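Local coordinates for protein xyloglucan-specific endo-beta-1,4-glucanase (Uncultured bacterium, PDB 4W88) that cleaves the beta-1,4-glucan backbone of xyloglucan internally, acting as a xyloglucan-specific endoglucanase of glycoside hydrolase family 5, at residues V87-V92 against K136-K141; A165-I170 against L207-I212; R53-I58 against L324-D329. The protein carries 1 engineered substitution. All blocks are in the same frame, centred on the assembly; numbering follows the deposited sequence.

Contact 1 of 3, residues V87-V92 against K136-K141; sequences VVDYAV and KDYDEK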
loop_
_atom_site.group_PDB
_atom_site.type_symbol
_atom_site.label_atom_id
_atom_site.label_comp_id
_atom_site.label_asym_id
_atom_site.label_seq_id
_atom_site.Cartn_x
_atom_site.Cartn_y
_atom_site.Cartn_z
ATOM N N VAL A 87 9.816 -4.054 13.243
ATOM C CA VAL A 87 10.031 -3.471 11.932
ATOM C C VAL A 87 9.444 -2.064 11.864
ATOM O O VAL A 87 10.105 -1.125 11.386
ATOM C CB VAL A 87 9.500 -4.388 10.837
ATOM C CG1 VAL A 87 9.674 -3.729 9.500
ATOM C CG2 VAL A 87 10.327 -5.676 10.831
ATOM N N VAL A 88 8.225 -1.924 12.399
ATOM C CA VAL A 88 7.607 -0.589 12.486
ATOM C C VAL A 88 8.590 0.303 13.291
ATOM O O VAL A 88 8.794 1.484 12.963
ATOM C CB VAL A 88 6.245 -0.661 13.151
ATOM C CG1 VAL A 88 5.664 0.704 13.533
ATOM C CG2 VAL A 88 5.283 -1.349 12.151
ATOM N N ASP A 89 9.105 -0.222 14.420
ATOM C CA ASP A 89 9.973 0.571 15.276
ATOM C C ASP A 89 11.260 0.987 14.614
ATOM O O ASP A 89 11.769 2.083 14.926
ATOM C CB ASP A 89 10.301 -0.204 16.545
ATOM C CG ASP A 89 9.151 -0.312 17.498
ATOM O OD1 ASP A 89 8.125 0.367 17.341
ATOM O OD2 ASP A 89 9.359 -0.984 18.515
ATOM N N TYR A 90 11.811 0.199 13.658
ATOM C CA TYR A 90 12.935 0.705 12.844
ATOM C C TYR A 90 12.612 2.080 12.194
ATOM O O TYR A 90 13.435 3.025 12.225
ATOM C CB TYR A 90 13.333 -0.233 11.751
ATOM C CG TYR A 90 13.818 -1.622 12.133
ATOM C CD1 TYR A 90 14.567 -1.847 13.276
ATOM C CD2 TYR A 90 13.582 -2.682 11.297
ATOM C CE1 TYR A 90 14.996 -3.123 13.619
ATOM C CE2 TYR A 90 14.024 -3.953 11.630
ATOM C CZ TYR A 90 14.665 -4.195 12.782
ATOM O OH TYR A 90 15.079 -5.464 13.076
ATOM N N ALA A 91 11.392 2.196 11.684
ATOM C CA ALA A 91 10.941 3.397 11.047
ATOM C C ALA A 91 10.685 4.515 12.063
ATOM O O ALA A 91 11.023 5.693 11.827
ATOM C CB ALA A 91 9.739 3.154 10.189
ATOM N N VAL A 92 10.025 4.184 13.139
ATOM C CA VAL A 92 9.792 5.164 14.278
ATOM C C VAL A 92 11.116 5.755 14.768
ATOM O O VAL A 92 11.202 6.945 15.004
ATOM C CB VAL A 92 8.993 4.549 15.450
ATOM C CG1 VAL A 92 8.833 5.540 16.600
ATOM C CG2 VAL A 92 7.598 4.055 14.984
ATOM N N LYS A 136 -1.343 1.387 19.887
ATOM C CA LYS A 136 -2.189 2.448 20.420
ATOM C C LYS A 136 -1.399 3.758 20.753
ATOM O O LYS A 136 -1.894 4.832 20.669
ATOM C CB LYS A 136 -2.959 1.921 21.663
ATOM C CG LYS A 136 -3.895 2.906 22.223
ATOM C CD LYS A 136 -4.848 2.525 23.342
ATOM C CE LYS A 136 -4.470 1.282 23.996
ATOM N NZ LYS A 136 -5.474 1.079 25.082
ATOM N N ASP A 137 -0.213 3.614 21.302
ATOM C CA ASP A 137 0.563 4.729 21.836
ATOM C C ASP A 137 1.476 5.367 20.781
ATOM O O ASP A 137 2.178 6.326 21.061
ATOM C CB ASP A 137 1.415 4.250 23.049
ATOM C CG ASP A 137 0.569 3.850 24.224
ATOM O OD1 ASP A 137 -0.580 4.350 24.385
ATOM O OD2 ASP A 137 1.046 3.027 25.024
ATOM N N TYR A 138 1.438 4.843 19.556
ATOM C CA TYR A 138 2.314 5.335 18.484
ATOM C C TYR A 138 1.716 6.631 17.956
ATOM O O TYR A 138 0.481 6.805 17.935
ATOM C CB TYR A 138 2.458 4.300 17.385
ATOM C CG TYR A 138 3.392 3.152 17.688
ATOM C CD1 TYR A 138 3.167 2.344 18.788
ATOM C CD2 TYR A 138 4.510 2.914 16.914
ATOM C CE1 TYR A 138 3.967 1.264 19.082
ATOM C CE2 TYR A 138 5.329 1.838 17.201
ATOM C CZ TYR A 138 5.098 1.062 18.353
ATOM O OH TYR A 138 5.930 0.011 18.666
ATOM N N ASP A 139 2.587 7.561 17.547
ATOM C CA ASP A 139 2.144 8.880 17.132
ATOM C C ASP A 139 1.512 8.946 15.725
ATOM O O ASP A 139 1.311 7.900 15.076
ATOM C CB ASP A 139 3.274 9.905 17.353
ATOM C CG ASP A 139 4.335 9.878 16.288
ATOM O OD1 ASP A 139 4.149 9.271 15.199
ATOM O OD2 ASP A 139 5.400 10.474 16.628
ATOM N N GLU A 140 1.124 10.172 15.334
ATOM C CA GLU A 140 0.334 10.368 14.151
ATOM C C GLU A 140 1.091 10.063 12.808
ATOM O O GLU A 140 0.483 10.141 11.705
ATOM C CB GLU A 140 -0.208 11.806 14.146
ATOM C CG GLU A 140 0.770 12.862 13.629
ATOM C CD GLU A 140 2.031 13.183 14.456
ATOM O OE1 GLU A 140 2.024 12.916 15.670
ATOM O OE2 GLU A 140 3.066 13.715 13.855
ATOM N N LYS A 141 2.401 9.882 12.878
ATOM C CA LYS A 141 3.160 9.535 11.715
ATOM C C LYS A 141 2.871 8.056 11.283
ATOM O O LYS A 141 3.153 7.687 10.126
ATOM C CB LYS A 141 4.635 9.703 11.926
ATOM C CG LYS A 141 5.115 11.122 12.254
ATOM C CD LYS A 141 6.639 11.327 12.172
ATOM C CE LYS A 141 7.080 12.661 12.669
ATOM N NZ LYS A 141 8.507 12.738 12.229
#
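The ring of Y138 meets helix residues D89 and V92 with its edge, and V88 comes at it obliquely. In the plane of the ring, its hydroxyl end runs up to the carboxylate of D89, and the two flat groups lie almost coplanar, 14° apart. V92 CG2 sits near the ring plane at the CD2–CE2 edge, 3.8 Å from Y138 CD2. V88 reaches the same CE2 corner with CG1, 3.9 Å from Y138 CE2. The polar part of the contact is a single short hydrogen bond, given by Y138 OH to D89 OD1 over 2.6 Å, which enters on the syn side of the carboxylate and 16° out of its plane. OD1 lies in the ring plane on the CE2 side of the hydroxyl, and so is also 3.2 Å from Y138 CE2. V88 and V92 stand one helical turn apart, joined by the backbone bond from V92 N to V88 O, and in each CG1 is anti to the backbone N. In V88 (chi1 168°) that branch is the one turned to the tyrosine; in V92 the touching branch is CG2. V92 thus touches the ring's CD2 edge, V88 meets CE2 obliquely, and the hydroxyl is anchored to the acid that lies between them in sequence. Just beyond it, D139 OD1 accepts from K141 N at 3.0 Å, an Asx turn that shapes the chain as it approaches strand 142-145. Y138 also meets F135 edge-to-face, and its carbonyl is bonded by N187 and R191. The contact ties the last turns of helix 78-92 to the loop between helix 117-134 and strand 142-145, on the outer layer of the barrel; behind it V88 packs on I60 of strand 57-60 and V92 on I98 of strand 97-101.

Contact 2 of 3, residues A165-I170 against L207-I212; sequences AERKLI and LKDLEI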
loop_
_atom_site.group_PDB
_atom_site.type_symbol
_atom_site.label_atom_id
_atom_site.label_comp_id
_atom_site.label_asym_id
_atom_site.label_seq_id
_atom_site.Cartn_x
_atom_site.Cartn_y
_atom_site.Cartn_z
ATOM N N ALA A 165 -22.229 -5.662 -6.225
ATOM C CA ALA A 165 -22.417 -6.237 -4.871
ATOM C C ALA A 165 -21.086 -6.295 -4.068
ATOM O O ALA A 165 -21.039 -6.098 -2.860
ATOM C CB ALA A 165 -23.076 -7.608 -4.945
ATOM N N GLU A 166 -20.010 -6.602 -4.771
ATOM C CA GLU A 166 -18.693 -6.648 -4.152
ATOM C C GLU A 166 -18.288 -5.264 -3.648
ATOM O O GLU A 166 -17.677 -5.122 -2.586
ATOM C CB GLU A 166 -17.667 -7.188 -5.128
ATOM C CG GLU A 166 -17.645 -8.718 -5.276
ATOM C CD GLU A 166 -16.626 -9.185 -6.287
ATOM O OE1 GLU A 166 -16.760 -8.722 -7.461
ATOM O OE2 GLU A 166 -15.670 -9.917 -5.892
ATOM N N ARG A 167 -18.559 -4.239 -4.441
ATOM C CA ARG A 167 -18.232 -2.912 -4.032
ATOM C C ARG A 167 -19.041 -2.471 -2.801
ATOM O O ARG A 167 -18.484 -1.767 -1.967
ATOM C CB ARG A 167 -18.346 -1.931 -5.177
ATOM C CG ARG A 167 -17.304 -2.191 -6.239
ATOM C CD ARG A 167 -17.243 -1.078 -7.250
ATOM N NE ARG A 167 -18.400 -0.961 -8.089
ATOM C CZ ARG A 167 -18.594 -1.563 -9.274
ATOM N NH1 ARG A 167 -17.745 -2.407 -9.748
ATOM N NH2 ARG A 167 -19.704 -1.315 -9.945
ATOM N N LYS A 168 -20.315 -2.880 -2.685
ATOM C CA LYS A 168 -21.070 -2.692 -1.426
ATOM C C LYS A 168 -20.365 -3.359 -0.231
ATOM O O LYS A 168 -20.285 -2.770 0.850
ATOM C CB LYS A 168 -22.587 -3.098 -1.515
ATOM C CG LYS A 168 -23.466 -2.368 -2.526
ATOM C CD LYS A 168 -24.981 -2.715 -2.351
ATOM C CE LYS A 168 -25.425 -3.992 -3.092
ATOM N NZ LYS A 168 -25.871 -3.852 -4.530
ATOM N N LEU A 169 -19.882 -4.599 -0.428
ATOM C CA LEU A 169 -19.160 -5.335 0.608
ATOM C C LEU A 169 -17.885 -4.594 0.997
ATOM O O LEU A 169 -17.558 -4.512 2.181
ATOM C CB LEU A 169 -18.846 -6.753 0.126
ATOM C CG LEU A 169 -17.905 -7.590 0.983
ATOM C CD1 LEU A 169 -18.522 -7.844 2.375
ATOM C CD2 LEU A 169 -17.597 -8.909 0.324
ATOM N N ILE A 170 -17.182 -4.024 0.028
ATOM C CA ILE A 170 -15.943 -3.264 0.335
ATOM C C ILE A 170 -16.293 -2.101 1.249
ATOM O O ILE A 170 -15.615 -1.836 2.251
ATOM C CB ILE A 170 -15.259 -2.757 -0.903
ATOM C CG1 ILE A 170 -14.682 -3.971 -1.675
ATOM C CG2 ILE A 170 -14.142 -1.770 -0.499
ATOM C CD1 ILE A 170 -13.741 -4.950 -0.976
ATOM N N LEU A 207 -14.865 4.102 -8.379
ATOM C CA LEU A 207 -14.828 5.291 -7.529
ATOM C C LEU A 207 -16.238 5.796 -7.247
ATOM O O LEU A 207 -16.500 6.233 -6.136
ATOM C CB LEU A 207 -13.995 6.378 -8.188
ATOM C CG LEU A 207 -12.487 6.169 -8.324
ATOM C CD1 LEU A 207 -11.883 7.293 -9.180
ATOM C CD2 LEU A 207 -11.832 6.124 -6.962
ATOM N N LYS A 208 -17.114 5.783 -8.274
ATOM C CA LYS A 208 -18.520 6.183 -8.125
ATOM C C LYS A 208 -19.193 5.396 -6.991
ATOM O O LYS A 208 -20.010 5.932 -6.283
ATOM C CB LYS A 208 -19.272 6.016 -9.452
ATOM C CG LYS A 208 -20.707 6.446 -9.455
ATOM C CD LYS A 208 -21.318 6.252 -10.855
ATOM C CE LYS A 208 -20.700 7.177 -11.909
ATOM N NZ LYS A 208 -21.397 7.159 -13.236
ATOM N N ASP A 209 -18.818 4.152 -6.764
ATOM C CA ASP A 209 -19.500 3.365 -5.728
ATOM C C ASP A 209 -18.864 3.447 -4.360
ATOM O O ASP A 209 -19.345 2.808 -3.450
ATOM C CB ASP A 209 -19.569 1.879 -6.126
ATOM C CG ASP A 209 -20.655 1.602 -7.152
ATOM O OD1 ASP A 209 -21.488 2.498 -7.419
ATOM O OD2 ASP A 209 -20.686 0.503 -7.717
ATOM N N LEU A 210 -17.740 4.113 -4.217
ATOM C CA LEU A 210 -17.021 4.130 -2.939
ATOM C C LEU A 210 -17.710 5.058 -1.961
ATOM O O LEU A 210 -17.865 6.238 -2.211
ATOM C CB LEU A 210 -15.590 4.625 -3.109
ATOM C CG LEU A 210 -14.717 4.647 -1.846
ATOM C CD1 LEU A 210 -14.338 3.237 -1.392
ATOM C CD2 LEU A 210 -13.476 5.446 -2.115
ATOM N N GLU A 211 -18.111 4.521 -0.823
ATOM C CA GLU A 211 -18.691 5.332 0.259
ATOM C C GLU A 211 -17.606 6.054 0.998
ATOM O O GLU A 211 -16.567 5.456 1.342
ATOM C CB GLU A 211 -19.395 4.418 1.238
ATOM C CG GLU A 211 -20.214 5.113 2.262
ATOM C CD GLU A 211 -20.949 4.136 3.142
ATOM O OE1 GLU A 211 -21.279 2.996 2.691
ATOM O OE2 GLU A 211 -21.155 4.518 4.308
ATOM N N ILE A 212 -17.806 7.343 1.232
ATOM C CA ILE A 212 -16.797 8.102 1.945
ATOM C C ILE A 212 -17.232 8.213 3.405
ATOM O O ILE A 212 -18.244 8.830 3.720
ATOM C CB ILE A 212 -16.664 9.515 1.361
ATOM C CG1 ILE A 212 -16.414 9.463 -0.156
ATOM C CG2 ILE A 212 -15.628 10.329 2.124
ATOM C CD1 ILE A 212 -15.192 8.689 -0.552
#
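R167 and D209 form a surface salt bridge that joins helix 164-182 to the turn just after the short helix 204-208, on the outside of the barrel. Their CA atoms, 6.6 Å apart, are the nearest pair between the two segments, and both side chains leave the backbone toward the opposite segment. The arginine grips side-on, with two nitrogens on one oxygen: NE lies 2.7 Å from D209 OD2, with an N-H...O angle of 160°, and NH2 lies 3.0 Å from the same D209 OD2, more bent at 138°. Both donors come from one face of the carboxylate, on its anti side, and OD2 lies in the guanidinium plane. The two flat groups are turned 29° against each other, and both nitrogens stand out of the carboxylate plane. A bend at chi3 folds the arginine chain so that its NE edge turns to the acid, while R167 CD passes D209 CB at 3.9 Å. The remaining nitrogen, NH1, is bonded to G161 O, so the guanidinium is held from two directions. A leucine in place of R167 would probably leave the carboxylate of D209 without its charged mate and the carbonyl of G161 without this donor. One turn further along helix 164-182, N171 reinforces the junction by giving ND2 to D209 O and accepting E211 N at OD1, and K175 pairs with E211. L210, next to the acid, lays its side chain on N171 and N174. These polar bonds tie helix 164-182, which comes after strand 142-145, to the turn after helix 204-208, which comes after strand 193-196, on the outside of the TIM barrel of family 5.

Contact 3 of 3, residues R53-I58 against L324-D329; sequences RGFNAI and LKWYND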
loop_
_atom_site.group_PDB
_atom_site.type_symbol
_atom_site.label_atom_id
_atom_site.label_comp_id
_atom_site.label_asym_id
_atom_site.label_seq_id
_atom_site.Cartn_x
_atom_site.Cartn_y
_atom_site.Cartn_z
ATOM N N ARG A 53 18.006 8.149 1.681
ATOM C CA ARG A 53 18.054 8.444 0.215
ATOM C C ARG A 53 16.990 9.458 -0.068
ATOM O O ARG A 53 16.956 10.041 -1.141
ATOM C CB ARG A 53 17.804 7.153 -0.598
ATOM C CG ARG A 53 18.127 7.193 -2.090
ATOM C CD ARG A 53 19.627 7.437 -2.359
ATOM N NE ARG A 53 20.004 7.056 -3.700
ATOM C CZ ARG A 53 19.855 7.811 -4.737
ATOM N NH1 ARG A 53 19.324 9.019 -4.655
ATOM N NH2 ARG A 53 20.155 7.317 -5.904
ATOM N N GLY A 54 16.036 9.644 0.852
ATOM C CA GLY A 54 14.943 10.557 0.599
ATOM C C GLY A 54 13.521 10.018 0.675
ATOM O O GLY A 54 12.552 10.771 0.520
ATOM N N PHE A 55 13.401 8.706 0.854
ATOM C CA PHE A 55 12.089 8.099 1.060
ATOM C C PHE A 55 11.817 8.173 2.540
ATOM O O PHE A 55 12.212 7.283 3.312
ATOM C CB PHE A 55 12.081 6.656 0.619
ATOM C CG PHE A 55 12.336 6.422 -0.864
ATOM C CD1 PHE A 55 11.291 6.458 -1.804
ATOM C CD2 PHE A 55 13.578 5.997 -1.291
ATOM C CE1 PHE A 55 11.543 6.110 -3.117
ATOM C CE2 PHE A 55 13.812 5.649 -2.611
ATOM C CZ PHE A 55 12.812 5.742 -3.530
ATOM N N ASN A 56 11.143 9.254 2.950
ATOM C CA ASN A 56 10.912 9.454 4.404
ATOM C C ASN A 56 9.606 8.812 4.914
ATOM O O ASN A 56 9.164 9.061 6.034
ATOM C CB ASN A 56 10.980 10.926 4.834
ATOM C CG ASN A 56 9.866 11.750 4.263
ATOM O OD1 ASN A 56 9.418 11.542 3.132
ATOM N ND2 ASN A 56 9.380 12.685 5.082
ATOM N N ALA A 57 8.975 8.027 4.058
ATOM C CA ALA A 57 7.768 7.309 4.389
ATOM C C ALA A 57 7.965 5.895 3.905
ATOM O O ALA A 57 8.514 5.645 2.805
ATOM C CB ALA A 57 6.578 7.959 3.699
ATOM N N ILE A 58 7.505 4.956 4.709
ATOM C CA ILE A 58 7.659 3.508 4.431
ATOM C C ILE A 58 6.289 2.848 4.638
ATOM O O ILE A 58 5.622 3.047 5.656
ATOM C CB ILE A 58 8.748 2.836 5.331
ATOM C CG1 ILE A 58 8.957 1.380 4.967
ATOM C CG2 ILE A 58 8.483 3.028 6.837
ATOM C CD1 ILE A 58 10.199 0.775 5.613
ATOM N N LEU A 324 23.235 -2.752 0.825
ATOM C CA LEU A 324 22.861 -1.377 1.205
ATOM C C LEU A 324 23.307 -0.380 0.140
ATOM O O LEU A 324 23.767 0.753 0.465
ATOM C CB LEU A 324 23.424 -0.985 2.609
ATOM C CG LEU A 324 22.980 -1.913 3.750
ATOM C CD1 LEU A 324 23.586 -1.469 5.046
ATOM C CD2 LEU A 324 21.448 -1.913 3.860
ATOM N N LYS A 325 23.091 -0.770 -1.113
ATOM C CA LYS A 325 23.354 0.083 -2.269
ATOM C C LYS A 325 22.139 -0.029 -3.191
ATOM O O LYS A 325 21.455 -1.014 -3.184
ATOM C CB LYS A 325 24.641 -0.386 -3.022
ATOM C CG LYS A 325 25.957 -0.380 -2.245
ATOM C CD LYS A 325 26.243 0.945 -1.506
ATOM C CE LYS A 325 27.353 0.852 -0.466
ATOM N NZ LYS A 325 28.607 0.585 -1.159
ATOM N N TRP A 326 21.894 1.033 -3.975
ATOM C CA TRP A 326 20.768 1.079 -4.839
ATOM C C TRP A 326 21.093 0.399 -6.166
ATOM O O TRP A 326 22.194 0.609 -6.740
ATOM C CB TRP A 326 20.259 2.521 -4.982
ATOM C CG TRP A 326 19.831 3.076 -3.675
ATOM C CD1 TRP A 326 20.625 3.709 -2.767
ATOM C CD2 TRP A 326 18.519 3.012 -3.097
ATOM N NE1 TRP A 326 19.882 4.074 -1.649
ATOM C CE2 TRP A 326 18.599 3.596 -1.808
ATOM C CE3 TRP A 326 17.277 2.476 -3.508
ATOM C CZ2 TRP A 326 17.460 3.708 -0.963
ATOM C CZ3 TRP A 326 16.172 2.604 -2.681
ATOM C CH2 TRP A 326 16.269 3.166 -1.416
ATOM N N TYR A 327 20.159 -0.409 -6.665
ATOM C CA TYR A 327 20.378 -1.083 -7.965
ATOM C C TYR A 327 20.546 -0.131 -9.156
ATOM O O TYR A 327 21.240 -0.435 -10.133
ATOM C CB TYR A 327 19.216 -1.979 -8.311
ATOM C CG TYR A 327 19.066 -3.230 -7.474
ATOM C CD1 TYR A 327 20.002 -4.262 -7.564
ATOM C CD2 TYR A 327 17.980 -3.382 -6.571
ATOM C CE1 TYR A 327 19.874 -5.395 -6.770
ATOM C CE2 TYR A 327 17.840 -4.550 -5.809
ATOM C CZ TYR A 327 18.785 -5.513 -5.906
ATOM O OH TYR A 327 18.678 -6.653 -5.186
ATOM N N ASN A 328 19.839 0.995 -9.099
ATOM C CA ASN A 328 19.777 1.920 -10.229
ATOM C C ASN A 328 19.649 3.344 -9.727
ATOM O O ASN A 328 18.564 3.768 -9.384
ATOM C CB ASN A 328 18.645 1.515 -11.184
ATOM C CG ASN A 328 18.692 2.276 -12.467
ATOM O OD1 ASN A 328 18.923 3.488 -12.497
ATOM N ND2 ASN A 328 18.520 1.564 -13.559
ATOM N N ASP A 329 20.768 4.050 -9.590
ATOM C CA ASP A 329 20.707 5.333 -8.901
ATOM C C ASP A 329 19.991 6.393 -9.740
ATOM O O ASP A 329 19.427 7.340 -9.194
ATOM C CB ASP A 329 22.109 5.853 -8.565
ATOM C CG ASP A 329 22.670 5.250 -7.314
ATOM O OD1 ASP A 329 21.978 5.164 -6.297
ATOM O OD2 ASP A 329 23.812 4.830 -7.405
#
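No main-chain pairing joins R53 and W326, whose CA atoms are the nearest across the two segments, at 9.3 Å; the gap is filled by side chains. Segment 53-58 leaves helix 44-53 through G54, whose positive phi (123°) closes a Schellman motif, and runs into strand 57-60; segment 324-329 passes from the short strand 325-326 to N328, the N-cap of helix 329-336. R53 lays its aliphatic chain lengthwise along one face of the W326 indole: CG rides 3.4 Å above the ring plane, offset toward the rim, and R53 CD is 3.4 Å from W326 NE1. With CG anti to the backbone N (chi1 -166°) and a bend at chi2, the chain lifts the guanidinium over the five-membered ring, a cation-pi pair with CZ 4.8 Å from its centroid. The guanidinium stands nearly upright on the ring, at 86°. From there R53 NH2 reaches D329 OD1 at 2.8 Å in a salt bridge, on the anti side of the carboxylate. F55 approaches the far end of the indole, CE2 3.7 Å from W326 CH2, the rings slid so far apart that they barely overlap. R53 NH1 forms a second salt bridge, with D333, while V332 and V336 pack against R53, so C-terminal helix 329-336 is fastened beside helix 44-53 and the chain leading into strand 57-60.

How the contacts relate
All three contacts lie on the outer shell of the barrel, their centres about 17 to 19 Å from the centre of the chain. Contact 2 is a surface contact whose two segments meet through one salt bridge, whereas contacts 1 and 3 are partly buried and add aromatic and aliphatic packing to a single acid-bound donor: a tyrosine hydroxyl in one, an arginine in the other. Those two touch, A91 CB lying 3.6 Å from I58 CG2, where helix 78-92 covers strand 57-60. Contact 2 stands apart, on the opposite side of the chain's centre from contact 3. Contacts 1 and 2 follow in series, both enclosed by the long loop that contact 3 closes near the C-terminus.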